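Local atomic coordinates of probable endoglucanase (Gluconacetobacter xylinus, PDB entry 1WZZ), a protein that hydrolyses internal beta-1,4-glucosidic linkages of cellulose and carboxymethyl-cellulose as a secreted family 8 endoglucanase. Residues W214-R219 against A223-S228; P148-M153 against W189-E194; F234-I239 against S283-P288; Y172-L177 against Y246-L251. All coordinates share one frame; numbering follows the deposited sequence.

Contact 1: W214-R219 against A223-S228; sequences WLAVNR and ALSIAS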
loop_
_atom_site.group_PDB
_atom_site.type_symbol
_atom_site.label_atom_id
_atom_site.label_comp_id
_atom_site.label_asym_id
_atom_site.label_seq_id
_atom_site.Cartn_x
_atom_site.Cartn_y
_atom_site.Cartn_z
ATOM N N TRP A 214 -6.066 11.490 -0.462
ATOM C CA TRP A 214 -6.872 11.489 -1.695
ATOM C C TRP A 214 -6.624 12.743 -2.526
ATOM O O TRP A 214 -6.780 13.871 -2.038
ATOM C CB TRP A 214 -8.352 11.393 -1.323
ATOM C CG TRP A 214 -8.668 10.171 -0.515
ATOM C CD1 TRP A 214 -8.778 10.091 0.845
ATOM C CD2 TRP A 214 -8.922 8.857 -1.022
ATOM N NE1 TRP A 214 -9.082 8.803 1.221
ATOM C CE2 TRP A 214 -9.179 8.026 0.090
ATOM C CE3 TRP A 214 -8.961 8.297 -2.313
ATOM C CZ2 TRP A 214 -9.477 6.666 -0.045
ATOM C CZ3 TRP A 214 -9.255 6.926 -2.441
ATOM C CH2 TRP A 214 -9.509 6.138 -1.308
ATOM N N LEU A 215 -6.233 12.518 -3.785
ATOM C CA LEU A 215 -5.880 13.566 -4.734
ATOM C C LEU A 215 -6.891 13.683 -5.874
ATOM O O LEU A 215 -7.288 12.683 -6.434
ATOM C CB LEU A 215 -4.533 13.246 -5.349
ATOM C CG LEU A 215 -3.885 14.264 -6.286
ATOM C CD1 LEU A 215 -3.380 15.502 -5.448
ATOM C CD2 LEU A 215 -2.718 13.582 -7.006
ATOM N N ALA A 216 -7.289 14.907 -6.219
ATOM C CA ALA A 216 -8.215 15.093 -7.339
ATOM C C ALA A 216 -7.398 15.638 -8.502
ATOM O O ALA A 216 -6.532 16.512 -8.331
ATOM C CB ALA A 216 -9.324 16.081 -6.957
ATOM N N VAL A 217 -7.645 15.109 -9.700
ATOM C CA VAL A 217 -6.946 15.558 -10.887
ATOM C C VAL A 217 -8.038 16.023 -11.856
ATOM O O VAL A 217 -8.889 15.232 -12.252
ATOM C CB VAL A 217 -6.173 14.401 -11.564
ATOM C CG1 VAL A 217 -5.395 14.934 -12.785
ATOM C CG2 VAL A 217 -5.236 13.728 -10.536
ATOM N N ASN A 218 -8.034 17.305 -12.217
ATOM C CA ASN A 218 -9.039 17.813 -13.166
ATOM C C ASN A 218 -8.792 17.075 -14.494
ATOM O O ASN A 218 -7.671 17.030 -15.000
ATOM C CB ASN A 218 -8.888 19.338 -13.323
ATOM C CG ASN A 218 -9.947 19.945 -14.250
ATOM O OD1 ASN A 218 -9.887 19.776 -15.449
ATOM N ND2 ASN A 218 -10.924 20.628 -13.676
ATOM N N ARG A 219 -9.835 16.465 -15.059
ATOM C CA ARG A 219 -9.638 15.692 -16.284
ATOM C C ARG A 219 -9.257 16.538 -17.483
ATOM O O ARG A 219 -8.488 16.104 -18.347
ATOM C CB ARG A 219 -10.888 14.858 -16.588
ATOM C CG ARG A 219 -11.266 13.963 -15.420
ATOM C CD ARG A 219 -11.953 12.697 -15.877
ATOM N NE ARG A 219 -13.233 12.948 -16.512
ATOM C CZ ARG A 219 -13.922 12.022 -17.169
ATOM N NH1 ARG A 219 -13.442 10.792 -17.275
ATOM N NH2 ARG A 219 -15.092 12.324 -17.717
ATOM N N ALA A 223 -5.104 19.955 -13.350
ATOM C CA ALA A 223 -4.779 20.667 -12.118
ATOM C C ALA A 223 -4.928 19.676 -10.960
ATOM O O ALA A 223 -5.837 18.852 -10.967
ATOM C CB ALA A 223 -5.708 21.822 -11.912
ATOM N N LEU A 224 -4.041 19.775 -9.974
ATOM C CA LEU A 224 -4.084 18.876 -8.811
ATOM C C LEU A 224 -4.617 19.585 -7.591
ATOM O O LEU A 224 -4.265 20.735 -7.329
ATOM C CB LEU A 224 -2.676 18.348 -8.507
ATOM C CG LEU A 224 -1.943 17.744 -9.708
ATOM C CD1 LEU A 224 -0.531 17.347 -9.326
ATOM C CD2 LEU A 224 -2.727 16.511 -10.216
ATOM N N SER A 225 -5.457 18.900 -6.830
ATOM C CA SER A 225 -6.030 19.491 -5.634
ATOM C C SER A 225 -6.292 18.397 -4.627
ATOM O O SER A 225 -6.197 17.221 -4.965
ATOM C CB SER A 225 -7.347 20.212 -5.961
ATOM O OG SER A 225 -8.355 19.342 -6.485
ATOM N N ILE A 226 -6.600 18.774 -3.388
ATOM C CA ILE A 226 -6.918 17.768 -2.373
ATOM C C ILE A 226 -8.367 17.332 -2.614
ATOM O O ILE A 226 -9.265 18.172 -2.681
ATOM C CB ILE A 226 -6.774 18.362 -0.961
ATOM C CG1 ILE A 226 -5.341 18.872 -0.783
ATOM C CG2 ILE A 226 -7.160 17.316 0.089
ATOM C CD1 ILE A 226 -5.192 19.864 0.372
ATOM N N ALA A 227 -8.619 16.029 -2.755
ATOM C CA ALA A 227 -9.988 15.564 -3.018
ATOM C C ALA A 227 -11.003 16.030 -1.979
ATOM O O ALA A 227 -10.754 15.979 -0.781
ATOM C CB ALA A 227 -10.027 14.034 -3.137
ATOM N N SER A 228 -12.182 16.451 -2.442
ATOM C CA SER A 228 -13.197 16.974 -1.524
ATOM C C SER A 228 -14.022 15.995 -0.693
ATOM O O SER A 228 -14.623 16.394 0.312
ATOM C CB SER A 228 -14.168 17.877 -2.299
ATOM O OG SER A 228 -14.994 17.077 -3.120
#

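Contact 2: P148-M153 against W189-E194; sequences PYVVLM and WRQVME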
loop_
_atom_site.group_PDB
_atom_site.type_symbol
_atom_site.label_atom_id
_atom_site.label_comp_id
_atom_site.label_asym_id
_atom_site.label_seq_id
_atom_site.Cartn_x
_atom_site.Cartn_y
_atom_site.Cartn_z
ATOM N N PRO A 148 -2.679 15.508 -18.389
ATOM C CA PRO A 148 -1.543 14.990 -19.157
ATOM C C PRO A 148 -0.970 13.670 -18.659
ATOM O O PRO A 148 0.061 13.181 -19.138
ATOM C CB PRO A 148 -0.522 16.116 -19.017
ATOM C CG PRO A 148 -0.726 16.491 -17.560
ATOM C CD PRO A 148 -2.250 16.563 -17.453
ATOM N N TYR A 149 -1.648 13.068 -17.696
ATOM C CA TYR A 149 -1.107 11.848 -17.122
ATOM C C TYR A 149 -1.911 10.598 -17.425
ATOM O O TYR A 149 -3.069 10.697 -17.820
ATOM C CB TYR A 149 -1.114 11.930 -15.602
ATOM C CG TYR A 149 -0.609 13.224 -14.998
ATOM C CD1 TYR A 149 -1.496 14.183 -14.516
ATOM C CD2 TYR A 149 0.750 13.452 -14.891
ATOM C CE1 TYR A 149 -1.027 15.364 -13.928
ATOM C CE2 TYR A 149 1.230 14.614 -14.311
ATOM C CZ TYR A 149 0.348 15.552 -13.840
ATOM O OH TYR A 149 0.855 16.710 -13.288
ATOM N N VAL A 150 -1.261 9.460 -17.235
ATOM C CA VAL A 150 -1.949 8.155 -17.286
ATOM C C VAL A 150 -1.881 7.811 -15.795
ATOM O O VAL A 150 -0.784 7.699 -15.220
ATOM C CB VAL A 150 -1.215 7.114 -18.080
ATOM C CG1 VAL A 150 -1.929 5.741 -17.925
ATOM C CG2 VAL A 150 -1.274 7.490 -19.569
ATOM N N VAL A 151 -3.042 7.683 -15.172
ATOM C CA VAL A 151 -3.090 7.436 -13.733
ATOM C C VAL A 151 -3.607 6.069 -13.363
ATOM O O VAL A 151 -4.249 5.414 -14.173
ATOM C CB VAL A 151 -3.981 8.472 -13.061
ATOM C CG1 VAL A 151 -3.471 9.898 -13.482
ATOM C CG2 VAL A 151 -5.458 8.301 -13.519
ATOM N N LEU A 152 -3.337 5.679 -12.113
ATOM C CA LEU A 152 -3.787 4.409 -11.557
ATOM C C LEU A 152 -5.026 4.719 -10.690
ATOM O O LEU A 152 -4.923 5.422 -9.689
ATOM C CB LEU A 152 -2.659 3.846 -10.693
ATOM C CG LEU A 152 -2.838 2.512 -9.985
ATOM C CD1 LEU A 152 -2.827 1.359 -11.012
ATOM C CD2 LEU A 152 -1.667 2.351 -8.984
HETATM N N MSE A 153 -6.203 4.197 -11.062
HETATM C CA MSE A 153 -7.443 4.446 -10.311
HETATM C C MSE A 153 -7.462 3.607 -9.021
HETATM O O MSE A 153 -6.946 2.494 -9.005
HETATM C CB MSE A 153 -8.698 4.078 -11.152
HETATM C CG MSE A 153 -8.884 4.878 -12.420
HETATM SE SE MSE A 153 -10.800 4.892 -12.900
HETATM C CE MSE A 153 -11.266 3.018 -12.503
ATOM N N TRP A 189 3.389 0.148 -18.570
ATOM C CA TRP A 189 3.734 0.316 -17.155
ATOM C C TRP A 189 4.712 1.447 -16.974
ATOM O O TRP A 189 4.774 2.057 -15.893
ATOM C CB TRP A 189 4.335 -0.954 -16.567
ATOM C CG TRP A 189 3.330 -2.013 -16.210
ATOM C CD1 TRP A 189 3.213 -3.257 -16.772
ATOM C CD2 TRP A 189 2.284 -1.921 -15.231
ATOM N NE1 TRP A 189 2.165 -3.936 -16.204
ATOM C CE2 TRP A 189 1.574 -3.142 -15.259
ATOM C CE3 TRP A 189 1.872 -0.919 -14.329
ATOM C CZ2 TRP A 189 0.481 -3.394 -14.423
ATOM C CZ3 TRP A 189 0.785 -1.170 -13.499
ATOM C CH2 TRP A 189 0.098 -2.403 -13.551
ATOM N N ARG A 190 5.474 1.739 -18.023
ATOM C CA ARG A 190 6.453 2.822 -17.925
ATOM C C ARG A 190 5.823 4.170 -17.651
ATOM O O ARG A 190 6.230 4.855 -16.702
ATOM C CB ARG A 190 7.305 2.913 -19.194
ATOM C CG ARG A 190 8.373 4.005 -19.121
ATOM C CD ARG A 190 9.236 4.052 -20.377
ATOM N NE ARG A 190 9.735 2.724 -20.738
ATOM C CZ ARG A 190 9.141 1.906 -21.606
ATOM N NH1 ARG A 190 8.016 2.275 -22.219
ATOM N NH2 ARG A 190 9.668 0.710 -21.858
ATOM N N GLN A 191 4.845 4.578 -18.455
ATOM C CA GLN A 191 4.256 5.856 -18.211
ATOM C C GLN A 191 3.517 5.845 -16.893
ATOM O O GLN A 191 3.415 6.877 -16.261
ATOM C CB GLN A 191 3.298 6.314 -19.319
ATOM C CG GLN A 191 2.830 7.725 -19.007
ATOM C CD GLN A 191 2.181 8.438 -20.163
ATOM O OE1 GLN A 191 1.954 7.853 -21.234
ATOM N NE2 GLN A 191 1.862 9.715 -19.955
ATOM N N VAL A 192 2.959 4.697 -16.497
ATOM C CA VAL A 192 2.253 4.663 -15.217
ATOM C C VAL A 192 3.208 5.002 -14.088
ATOM O O VAL A 192 2.883 5.817 -13.212
ATOM C CB VAL A 192 1.621 3.297 -14.934
ATOM C CG1 VAL A 192 1.034 3.292 -13.493
ATOM C CG2 VAL A 192 0.495 3.052 -15.962
HETATM N N MSE A 193 4.387 4.395 -14.115
HETATM C CA MSE A 193 5.373 4.658 -13.060
HETATM C C MSE A 193 5.922 6.081 -13.153
HETATM O O MSE A 193 6.041 6.755 -12.138
HETATM C CB MSE A 193 6.521 3.660 -13.146
HETATM C CG MSE A 193 6.146 2.273 -12.738
HETATM SE SE MSE A 193 7.664 1.079 -12.914
HETATM C CE MSE A 193 7.364 0.448 -14.709
ATOM N N GLU A 194 6.243 6.531 -14.362
ATOM C CA GLU A 194 6.778 7.872 -14.540
ATOM C C GLU A 194 5.777 8.935 -14.137
ATOM O O GLU A 194 6.137 9.945 -13.515
ATOM C CB GLU A 194 7.228 8.093 -15.989
ATOM C CG GLU A 194 8.248 7.075 -16.436
ATOM C CD GLU A 194 8.558 7.168 -17.928
ATOM O OE1 GLU A 194 7.646 7.516 -18.720
ATOM O OE2 GLU A 194 9.711 6.863 -18.304
HETATM O O HOH W 1 0.453 7.124 -13.009
#

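Contact 3: F234-I239 against S283-P288; sequences FSYDAI and SPYNAP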
loop_
_atom_site.group_PDB
_atom_site.type_symbol
_atom_site.label_atom_id
_atom_site.label_comp_id
_atom_site.label_asym_id
_atom_site.label_seq_id
_atom_site.Cartn_x
_atom_site.Cartn_y
_atom_site.Cartn_z
ATOM N N PHE A 234 -3.027 14.454 5.224
ATOM C CA PHE A 234 -1.954 13.496 4.970
ATOM C C PHE A 234 -2.202 12.590 6.199
ATOM O O PHE A 234 -2.103 13.042 7.356
ATOM C CB PHE A 234 -0.570 14.136 5.114
ATOM C CG PHE A 234 0.547 13.132 5.345
ATOM C CD1 PHE A 234 1.167 12.531 4.259
ATOM C CD2 PHE A 234 0.990 12.824 6.641
ATOM C CE1 PHE A 234 2.225 11.640 4.443
ATOM C CE2 PHE A 234 2.063 11.917 6.838
ATOM C CZ PHE A 234 2.673 11.339 5.740
ATOM N N SER A 235 -2.564 11.330 5.998
ATOM C CA SER A 235 -2.779 10.477 7.163
ATOM C C SER A 235 -2.530 9.001 6.926
ATOM O O SER A 235 -1.485 8.638 6.372
ATOM C CB SER A 235 -4.158 10.727 7.854
ATOM O OG SER A 235 -5.316 10.167 7.224
ATOM N N TYR A 236 -3.472 8.171 7.339
ATOM C CA TYR A 236 -3.276 6.714 7.325
ATOM C C TYR A 236 -3.026 6.007 6.025
ATOM O O TYR A 236 -2.625 4.854 6.027
ATOM C CB TYR A 236 -4.425 6.046 8.071
ATOM C CG TYR A 236 -4.523 6.554 9.486
ATOM C CD1 TYR A 236 -5.377 7.609 9.809
ATOM C CD2 TYR A 236 -3.702 6.026 10.487
ATOM C CE1 TYR A 236 -5.408 8.138 11.104
ATOM C CE2 TYR A 236 -3.721 6.548 11.785
ATOM C CZ TYR A 236 -4.579 7.603 12.077
ATOM O OH TYR A 236 -4.604 8.114 13.357
ATOM N N ASP A 237 -3.284 6.687 4.914
ATOM C CA ASP A 237 -2.982 6.126 3.613
ATOM C C ASP A 237 -1.703 6.779 3.104
ATOM O O ASP A 237 -0.752 6.088 2.738
ATOM C CB ASP A 237 -4.114 6.407 2.604
ATOM C CG ASP A 237 -5.267 5.429 2.739
ATOM O OD1 ASP A 237 -6.328 5.638 2.109
ATOM O OD2 ASP A 237 -5.118 4.431 3.465
ATOM N N ALA A 238 -1.679 8.113 3.093
ATOM C CA ALA A 238 -0.532 8.846 2.539
ATOM C C ALA A 238 0.816 8.530 3.172
ATOM O O ALA A 238 1.863 8.680 2.536
ATOM C CB ALA A 238 -0.807 10.360 2.593
ATOM N N ILE A 239 0.783 8.060 4.412
ATOM C CA ILE A 239 2.019 7.699 5.123
ATOM C C ILE A 239 2.817 6.658 4.305
ATOM O O ILE A 239 4.051 6.619 4.365
ATOM C CB ILE A 239 1.668 7.147 6.550
ATOM C CG1 ILE A 239 2.946 6.779 7.333
ATOM C CG2 ILE A 239 0.776 5.889 6.461
ATOM C CD1 ILE A 239 3.929 7.949 7.534
ATOM N N SER A 283 -3.236 16.008 14.451
ATOM C CA SER A 283 -4.075 15.142 15.258
ATOM C C SER A 283 -3.781 15.389 16.729
ATOM O O SER A 283 -2.636 15.641 17.103
ATOM C CB SER A 283 -3.779 13.673 14.938
ATOM O OG SER A 283 -2.374 13.407 15.069
ATOM N N PRO A 284 -4.811 15.331 17.577
ATOM C CA PRO A 284 -4.620 15.533 19.023
ATOM C C PRO A 284 -4.122 14.239 19.694
ATOM O O PRO A 284 -4.481 13.904 20.818
ATOM C CB PRO A 284 -6.008 15.967 19.495
ATOM C CG PRO A 284 -6.914 15.127 18.620
ATOM C CD PRO A 284 -6.240 15.226 17.236
ATOM N N TYR A 285 -3.338 13.465 18.938
ATOM C CA TYR A 285 -2.722 12.250 19.435
ATOM C C TYR A 285 -1.505 11.979 18.556
ATOM O O TYR A 285 -1.366 12.586 17.504
ATOM C CB TYR A 285 -3.691 11.068 19.369
ATOM C CG TYR A 285 -4.317 10.831 18.028
ATOM C CD1 TYR A 285 -5.573 11.348 17.736
ATOM C CD2 TYR A 285 -3.665 10.060 17.050
ATOM C CE1 TYR A 285 -6.177 11.107 16.510
ATOM C CE2 TYR A 285 -4.264 9.820 15.819
ATOM C CZ TYR A 285 -5.519 10.344 15.561
ATOM O OH TYR A 285 -6.144 10.080 14.374
ATOM N N ASN A 286 -0.613 11.100 19.016
ATOM C CA ASN A 286 0.578 10.758 18.255
ATOM C C ASN A 286 0.286 9.576 17.342
ATOM O O ASN A 286 -0.619 8.782 17.587
ATOM C CB ASN A 286 1.730 10.416 19.197
ATOM C CG ASN A 286 2.220 11.630 19.963
ATOM O OD1 ASN A 286 2.319 12.742 19.408
ATOM N ND2 ASN A 286 2.537 11.428 21.238
ATOM N N ALA A 287 1.047 9.510 16.267
ATOM C CA ALA A 287 0.876 8.437 15.286
ATOM C C ALA A 287 1.227 7.088 15.855
ATOM O O ALA A 287 1.964 6.994 16.817
ATOM C CB ALA A 287 1.789 8.718 14.114
ATOM N N PRO A 288 0.700 6.011 15.247
ATOM C CA PRO A 288 1.057 4.695 15.766
ATOM C C PRO A 288 2.532 4.441 15.397
ATOM O O PRO A 288 3.114 5.114 14.519
ATOM C CB PRO A 288 0.086 3.759 15.039
ATOM C CG PRO A 288 -0.133 4.422 13.763
ATOM C CD PRO A 288 -0.303 5.900 14.178
#

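Contact 4: Y172-L177 against Y246-L251; sequences YVMPSL and YWAHML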
loop_
_atom_site.group_PDB
_atom_site.type_symbol
_atom_site.label_atom_id
_atom_site.label_comp_id
_atom_site.label_asym_id
_atom_site.label_seq_id
_atom_site.Cartn_x
_atom_site.Cartn_y
_atom_site.Cartn_z
ATOM N N TYR A 172 -0.090 3.447 -5.172
ATOM C CA TYR A 172 1.016 3.215 -6.096
ATOM C C TYR A 172 2.008 2.376 -5.315
ATOM O O TYR A 172 2.989 2.885 -4.743
ATOM C CB TYR A 172 1.692 4.513 -6.557
ATOM C CG TYR A 172 0.970 5.197 -7.686
ATOM C CD1 TYR A 172 -0.227 5.859 -7.466
ATOM C CD2 TYR A 172 1.483 5.161 -8.981
ATOM C CE1 TYR A 172 -0.918 6.483 -8.526
ATOM C CE2 TYR A 172 0.809 5.775 -10.039
ATOM C CZ TYR A 172 -0.379 6.426 -9.797
ATOM O OH TYR A 172 -1.044 7.062 -10.822
ATOM N N VAL A 173 1.725 1.081 -5.259
ATOM C CA VAL A 173 2.587 0.132 -4.540
ATOM C C VAL A 173 3.819 -0.033 -5.458
ATOM O O VAL A 173 3.901 -0.952 -6.283
ATOM C CB VAL A 173 1.804 -1.187 -4.315
ATOM C CG1 VAL A 173 2.683 -2.212 -3.561
ATOM C CG2 VAL A 173 0.517 -0.892 -3.531
HETATM N N MSE A 174 4.757 0.918 -5.351
HETATM C CA MSE A 174 5.961 0.977 -6.200
HETATM C C MSE A 174 6.693 -0.295 -6.591
HETATM O O MSE A 174 6.936 -0.530 -7.783
HETATM C CB MSE A 174 6.976 1.933 -5.588
HETATM C CG MSE A 174 6.624 3.362 -5.774
HETATM SE SE MSE A 174 6.409 3.619 -7.633
HETATM C CE MSE A 174 4.490 3.775 -7.692
ATOM N N PRO A 175 7.141 -1.085 -5.607
ATOM C CA PRO A 175 7.833 -2.326 -5.936
ATOM C C PRO A 175 6.953 -3.239 -6.790
ATOM O O PRO A 175 7.464 -4.018 -7.583
ATOM C CB PRO A 175 8.114 -2.962 -4.572
ATOM C CG PRO A 175 7.142 -2.310 -3.647
ATOM C CD PRO A 175 7.132 -0.874 -4.144
ATOM N N SER A 176 5.638 -3.173 -6.580
ATOM C CA SER A 176 4.746 -4.013 -7.384
ATOM C C SER A 176 4.675 -3.520 -8.828
ATOM O O SER A 176 4.579 -4.342 -9.769
ATOM C CB SER A 176 3.339 -4.049 -6.768
ATOM O OG SER A 176 2.581 -5.128 -7.340
ATOM N N LEU A 177 4.703 -2.204 -9.044
ATOM C CA LEU A 177 4.679 -1.690 -10.431
ATOM C C LEU A 177 5.967 -2.112 -11.150
ATOM O O LEU A 177 5.954 -2.440 -12.348
ATOM C CB LEU A 177 4.542 -0.164 -10.449
ATOM C CG LEU A 177 3.291 0.394 -9.773
ATOM C CD1 LEU A 177 3.293 1.931 -9.907
ATOM C CD2 LEU A 177 2.055 -0.208 -10.391
ATOM N N TYR A 246 10.629 5.144 -1.534
ATOM C CA TYR A 246 11.968 4.872 -1.006
ATOM C C TYR A 246 12.359 3.434 -1.387
ATOM O O TYR A 246 13.447 3.175 -1.895
ATOM C CB TYR A 246 11.977 5.024 0.535
ATOM C CG TYR A 246 12.846 4.017 1.301
ATOM C CD1 TYR A 246 12.287 2.852 1.852
ATOM C CD2 TYR A 246 14.226 4.223 1.466
ATOM C CE1 TYR A 246 13.068 1.918 2.541
ATOM C CE2 TYR A 246 15.023 3.273 2.162
ATOM C CZ TYR A 246 14.429 2.130 2.689
ATOM O OH TYR A 246 15.184 1.177 3.349
ATOM N N TRP A 247 11.427 2.512 -1.160
ATOM C CA TRP A 247 11.632 1.091 -1.412
ATOM C C TRP A 247 12.001 0.824 -2.852
ATOM O O TRP A 247 12.893 -0.002 -3.138
ATOM C CB TRP A 247 10.324 0.400 -1.018
ATOM C CG TRP A 247 10.212 -1.068 -1.066
ATOM C CD1 TRP A 247 11.078 -1.993 -1.619
ATOM C CD2 TRP A 247 9.115 -1.795 -0.558
ATOM N NE1 TRP A 247 10.558 -3.263 -1.474
ATOM C CE2 TRP A 247 9.351 -3.169 -0.829
ATOM C CE3 TRP A 247 7.936 -1.421 0.103
ATOM C CZ2 TRP A 247 8.451 -4.163 -0.461
ATOM C CZ3 TRP A 247 7.037 -2.420 0.468
ATOM C CH2 TRP A 247 7.304 -3.772 0.185
ATOM N N ALA A 248 11.336 1.532 -3.757
ATOM C CA ALA A 248 11.574 1.339 -5.187
ATOM C C ALA A 248 12.732 2.152 -5.743
ATOM O O ALA A 248 12.969 2.139 -6.963
ATOM C CB ALA A 248 10.289 1.660 -5.971
ATOM N N HIS A 249 13.446 2.863 -4.863
ATOM C CA HIS A 249 14.582 3.712 -5.269
ATOM C C HIS A 249 14.090 4.804 -6.217
ATOM O O HIS A 249 14.778 5.179 -7.177
ATOM C CB HIS A 249 15.667 2.887 -5.979
ATOM C CG HIS A 249 16.287 1.825 -5.128
ATOM N ND1 HIS A 249 17.119 2.108 -4.067
ATOM C CD2 HIS A 249 16.187 0.475 -5.177
ATOM C CE1 HIS A 249 17.504 0.979 -3.496
ATOM N NE2 HIS A 249 16.953 -0.026 -4.150
HETATM N N MSE A 250 12.900 5.329 -5.950
HETATM C CA MSE A 250 12.346 6.357 -6.797
HETATM C C MSE A 250 11.846 7.561 -6.006
HETATM O O MSE A 250 10.943 8.249 -6.448
HETATM C CB MSE A 250 11.227 5.760 -7.670
HETATM C CG MSE A 250 11.738 4.669 -8.641
HETATM SE SE MSE A 250 13.064 5.372 -9.924
HETATM C CE MSE A 250 14.424 3.984 -9.865
ATOM N N LEU A 251 12.441 7.801 -4.834
ATOM C CA LEU A 251 12.062 8.961 -4.013
ATOM C C LEU A 251 13.028 10.073 -4.397
ATOM O O LEU A 251 14.226 10.006 -4.081
ATOM C CB LEU A 251 12.176 8.633 -2.519
ATOM C CG LEU A 251 11.653 9.694 -1.527
ATOM C CD1 LEU A 251 10.189 10.001 -1.768
ATOM C CD2 LEU A 251 11.850 9.189 -0.103
#

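Contact 1: W214-R219 against A223-S228
Val217 and Leu224 form the apolar centre on one face of a beta hairpin. They lie side by side and point the same way. Leu224 CD2 sits 3.8 Å from Val217 CG2 and almost as close to CG1, so one methyl meets both valine branches. Leu215 puts its CD1 near Leu224 CB, at 4.2 Å. The other face carries Ala216 and Ser225, where Ala216 CB packs 3.4 Å from Ser225 OG. Toward the open end of the hairpin, Trp214 CB meets Ala227 CB at 3.6 Å. Trp214 stacks on Trp230, and its side chain is about 8 Å from those of Glu49, the proton donor by similarity, and Asp106, the predicted nucleophile. The backbone ladder is antiparallel. Ala216 N gives a nearly straight bond to Ser225 O (2.8 Å, 172° at the hydrogen), and Ser225 N returns one to Ala216 O. Ala227 N bonds to Trp214 O from above the carbonyl plane. Near the turn, Asn218 N donates to Ala223 O at 3.0 Å. Asn218 OD1 accepts from Thr221 N in the turn. Strand 215-218 is the middle of three: strand 164-167 pairs along its other edge through Leu167 and Val165. Leu224 also rests on Leu199 and Ala202 of helix 188-202.

Contact 2: P148-M153 against W189-E194
The first torsions of Val150 and Gln191 bring a methyl and an amide together. Val150 has CG1 anti to the backbone N (chi1 173°), which leaves CG2 beside that N and facing Gln191. Gln191 also has CG anti to its N (chi1 -175°), and the chain runs on extended, so its amide reaches the valine. This is strand-on-helix packing in an (alpha/alpha)6 barrel. Strand 149-152, one arm of a two-stranded hairpin with 143-146, lies against helix 188-202. The side chains of Val150 and Gln191 cross at about a right angle. Val150 CG2 touches Gln191 CD at 3.6 Å and OE1 at 3.7 Å, so the methyl packs on the carboxamide carbon and oxygen. The other branch, Val150 CG1, meets Val192 CG2 at 4.1 Å, again with the two side chains crossing. Val150 thus spans two successive residues of the helix.

The amide nitrogen Gln191 NE2 is held by Asp195 OD2, one helical turn on. The same carboxylate oxygen accepts from Val150 N, so Asp195 ties the strand backbone and the glutamine together. An alanine in place of Gln191 would probably leave Asp195 OD2 without the amide donor and take away the group that packs on Val150 CG2. Val192 also touches Thr143 of the partner strand, which extends the packing across the hairpin. One water bridges two backbone carbonyls, donating to Val150 O at 2.6 Å and to Val192 O at 2.8 Å.

Contact 3: F234-I239 against S283-P288
Tyr236 reaches Tyr285 of the other loop by way of its hydroxyl. Just before it in segment 234-239, Ser235 accepts at its carbonyl O from Ile239 N. Tyr236 then carries the contact. Its ring comes from the opposite direction to that of Tyr285. The hydroxyls bond at 2.7 Å between Tyr236 OH and Tyr285 OH, and either could be the donor. Each oxygen lies at the edge of the other ring, near its plane. Tyr236 OH is also 3.0 Å from Tyr285 CE2. Tyr236 CE2 also meets Pro288 CD at 4.2 Å. Both loops lead into helices of the (alpha/alpha)6 barrel, 240-247 and 289-297. Tyr316 of helix 315-331 stands edge-to-face with the Tyr236 ring and touches Pro288. A phenylalanine in place of Tyr236 would probably leave the Tyr285 hydroxyl without this mate and the two loops joined by weaker packing. Further along, Asp237 N and Ala238 N both bond to Asp213 OD1. In the second loop, Ser283 OG donates to Tyr285 O at 2.8 Å, and Ser283 CB lies over one face of the Tyr285 ring.

Contact 4: Y172-L177 against Y246-L251
A proline-on-tryptophan CH-pi contact joins two helices of the (alpha/alpha)6 barrel. The first turn of helix 174-184 meets the C-terminal end of helix 240-247. Pro175 sets its CG over one face of the Trp247 indole. CG is 3.6 Å from the centroid of the six-membered ring and only 11° off the ring normal, so it sits almost directly above the centre. Pro175 CB leans toward the pyrrole side, 3.9 Å from Trp247 CE2. The proline and the indole cross at about a right angle. Trp247 CG is anti to the backbone N (chi1 -176°), which carries the indole out over the proline. At the indole edge, NE1 bonds to Glu330 of helix 315-331. Ile326 and Ala327 of that helix also touch the Trp247 side chain, so Trp247 links three helices.

Both helix ends are shaped by their turns. Val173 takes the N-cap position, at the centre of an inverse gamma turn, and Leu177 N bonds back to its O. His249 leaves helix 240-247 with positive phi (62°) in a Schellman motif, and its N bonds to Tyr246 O. Ala248, just before it, points its methyl at the start of the other helix. The side chain of the selenomethionine Met174 bends away beyond CG. Its root is packed tightly, with Met174 CB 3.3 Å from Ala248 CB.

Overall arrangement
From the N terminus, strand 149-152 comes first, and contact 2 closes its loop when the chain reaches helix 188-202. Segment 172-177 lies within that loop and finds its partner only at 246-251, so contacts 2 and 4 cross. They also touch: Tyr172 OH probably bonds to Leu152 N, and Leu177 packs on Trp189 and Met193. Contact 1 is a local hairpin that lies wholly within the span of contact 4. It meets contact 2 where Leu224 touches Tyr149, and contact 3 where Trp214 packs by Asp237. Contact 3 opens before contact 4 closes and ends at 283-288, so these two cross as well. Together they tie the peripheral strands and the loops before helices 240-247 and 289-297 to the barrel.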